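Local coordinates for glutamine aminotransferase class-II domain protein (Ruegeria pomeroyi, PDB 3MDN) that probably acts as a class-II glutamine amidotransferase of the Ntn-hydrolase type, releasing ammonia from glutamine, although its acceptor substrate is not established, at residues H162-R167 and R255-A260. Sequence-based numbering, arbitrary orientation.
Sequences HGALAR and RDFAPA
The carbonyl oxygen of Ala166 receives two approaches from residues 259 and 260. Ala260 N donates a hydrogen bond to Ala166 O at 3.1 Å; the bond is nearly straight at the hydrogen (168°), but the donor stands well above the carbonyl plane. Pro259 CA adds a weaker CA-H...O contact to the same oxygen at 3.5 Å.

Toward the start of the helix, His162 NE2 donates to Asp256 O at 3.0 Å. The acceptor lies in the imidazole plane and the donor lies in the carbonyl plane; this in-plane bond, together with the groups on both faces, restrains the ring's rotation. A chi1 of 176°, with CG anti to the backbone N, carries this ring across to the strand end, where both its faces are used. Over one, the guanidinium of Arg255 lies flat, centres 4.0 Å apart and planes nearly parallel; against the opposite face Phe257 turns its CD1 edge in a T-shaped pair, the planes at 86°.

The Phe257 ring also reaches the helix backbone, with His162 O near its plane at the edge. Its tip, CZ, meets Leu165 CD2 at 3.7 Å, the two side chains crossing at about a right angle, while CE1 packs on Ala166 CB. Tyr202 and Met244 extend this apolar cluster into the sheet. At the outer end, Ala260 CB rests against Arg167 CG at 3.5 Å, whereas the guanidinium of Arg167 turns to Glu155 and Asp160.

The contact thus packs the start of helix 161-179 against the end of strand 251-256 and the extended segment that follows it, consistent with the layered alpha-beta-beta-alpha Ntn-hydrolase fold expected for this family.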
loop_
_atom_site.group_PDB
_atom_site.type_symbol
_atom_site.label_atom_id
_atom_site.label_comp_id
_atom_site.label_asym_id
_atom_site.label_seq_id
_atom_site.Cartn_x
_atom_site.Cartn_y
_atom_site.Cartn_z
ATOM N N HIS D 162 3.372 -28.819 -22.345
ATOM C CA HIS D 162 4.447 -28.621 -23.312
ATOM C C HIS D 162 3.944 -28.095 -24.658
ATOM O O HIS D 162 4.429 -27.055 -25.147
ATOM C CB HIS D 162 5.194 -29.949 -23.511
ATOM C CG HIS D 162 6.274 -29.906 -24.548
ATOM N ND1 HIS D 162 6.011 -29.820 -25.901
ATOM C CD2 HIS D 162 7.622 -29.995 -24.434
ATOM C CE1 HIS D 162 7.149 -29.848 -26.578
ATOM N NE2 HIS D 162 8.142 -29.967 -25.712
ATOM N N GLY D 163 3.004 -28.834 -25.265
ATOM C CA GLY D 163 2.385 -28.422 -26.539
ATOM C C GLY D 163 1.706 -27.061 -26.424
ATOM O O GLY D 163 1.858 -26.201 -27.289
ATOM N N ALA D 164 0.981 -26.839 -25.331
ATOM C CA ALA D 164 0.220 -25.590 -25.176
ATOM C C ALA D 164 1.147 -24.377 -25.007
ATOM O O ALA D 164 0.924 -23.343 -25.613
ATOM C CB ALA D 164 -0.762 -25.686 -24.036
ATOM N N LEU D 165 2.193 -24.504 -24.199
ATOM C CA LEU D 165 3.097 -23.376 -24.041
ATOM C C LEU D 165 3.791 -23.112 -25.386
ATOM O O LEU D 165 3.900 -21.968 -25.845
ATOM C CB LEU D 165 4.104 -23.627 -22.912
ATOM C CG LEU D 165 5.063 -22.455 -22.709
ATOM C CD1 LEU D 165 4.266 -21.222 -22.267
ATOM C CD2 LEU D 165 6.092 -22.784 -21.686
ATOM N N ALA D 166 4.248 -24.193 -26.013
ATOM C CA ALA D 166 4.842 -24.180 -27.365
ATOM C C ALA D 166 3.976 -23.386 -28.376
ATOM O O ALA D 166 4.472 -22.517 -29.113
ATOM C CB ALA D 166 5.066 -25.617 -27.854
ATOM N N ARG D 167 2.682 -23.672 -28.398
ATOM C CA ARG D 167 1.755 -22.958 -29.307
ATOM C C ARG D 167 1.511 -21.474 -28.934
ATOM O O ARG D 167 1.450 -20.579 -29.813
ATOM C CB ARG D 167 0.434 -23.725 -29.430
ATOM C CG ARG D 167 0.511 -25.013 -30.293
ATOM C CD ARG D 167 -0.896 -25.679 -30.490
ATOM N NE ARG D 167 -1.477 -26.105 -29.216
ATOM C CZ ARG D 167 -1.213 -27.270 -28.633
ATOM N NH1 ARG D 167 -1.760 -27.584 -27.470
ATOM N NH2 ARG D 167 -0.413 -28.131 -29.221
ATOM N N ARG D 255 13.531 -32.124 -21.676
ATOM C CA ARG D 255 12.887 -32.460 -22.940
ATOM C C ARG D 255 13.144 -31.274 -23.867
ATOM O O ARG D 255 13.209 -30.131 -23.389
ATOM C CB ARG D 255 11.400 -32.527 -22.651
ATOM C CG ARG D 255 10.646 -33.699 -23.162
ATOM C CD ARG D 255 9.196 -33.518 -22.675
ATOM N NE ARG D 255 8.294 -33.457 -23.825
ATOM C CZ ARG D 255 6.966 -33.502 -23.772
ATOM N NH1 ARG D 255 6.322 -33.609 -22.609
ATOM N NH2 ARG D 255 6.283 -33.449 -24.902
ATOM N N ASP D 256 13.263 -31.505 -25.173
ATOM C CA ASP D 256 13.455 -30.412 -26.138
ATOM C C ASP D 256 12.197 -29.555 -26.177
ATOM O O ASP D 256 11.085 -30.043 -25.946
ATOM C CB ASP D 256 13.792 -30.905 -27.572
ATOM C CG ASP D 256 15.233 -31.466 -27.706
ATOM O OD1 ASP D 256 16.139 -31.086 -26.915
ATOM O OD2 ASP D 256 15.462 -32.292 -28.629
ATOM N N PHE D 257 12.374 -28.271 -26.450
ATOM C CA PHE D 257 11.253 -27.342 -26.429
ATOM C C PHE D 257 11.491 -26.248 -27.456
ATOM O O PHE D 257 12.454 -25.489 -27.367
ATOM C CB PHE D 257 11.075 -26.733 -25.028
ATOM C CG PHE D 257 9.960 -25.706 -24.944
ATOM C CD1 PHE D 257 8.632 -26.113 -24.858
ATOM C CD2 PHE D 257 10.243 -24.341 -24.988
ATOM C CE1 PHE D 257 7.593 -25.184 -24.785
ATOM C CE2 PHE D 257 9.212 -23.397 -24.921
ATOM C CZ PHE D 257 7.869 -23.823 -24.818
ATOM N N ALA D 258 10.621 -26.171 -28.445
ATOM C CA ALA D 258 10.704 -25.088 -29.417
ATOM C C ALA D 258 9.280 -24.652 -29.730
ATOM O O ALA D 258 8.379 -25.469 -29.618
ATOM C CB ALA D 258 11.441 -25.561 -30.684
ATOM N N PRO D 259 9.070 -23.371 -30.113
ATOM C CA PRO D 259 7.711 -22.923 -30.473
ATOM C C PRO D 259 7.104 -23.842 -31.534
ATOM O O PRO D 259 7.819 -24.352 -32.389
ATOM C CB PRO D 259 7.922 -21.518 -31.068
ATOM C CG PRO D 259 9.299 -21.118 -30.700
ATOM C CD PRO D 259 10.093 -22.384 -30.507
ATOM N N ALA D 260 5.794 -24.051 -31.462
ATOM C CA ALA D 260 5.094 -25.004 -32.326
ATOM C C ALA D 260 5.262 -24.691 -33.807
ATOM O O ALA D 260 5.364 -23.518 -34.187
ATOM C CB ALA D 260 3.603 -25.061 -31.956
#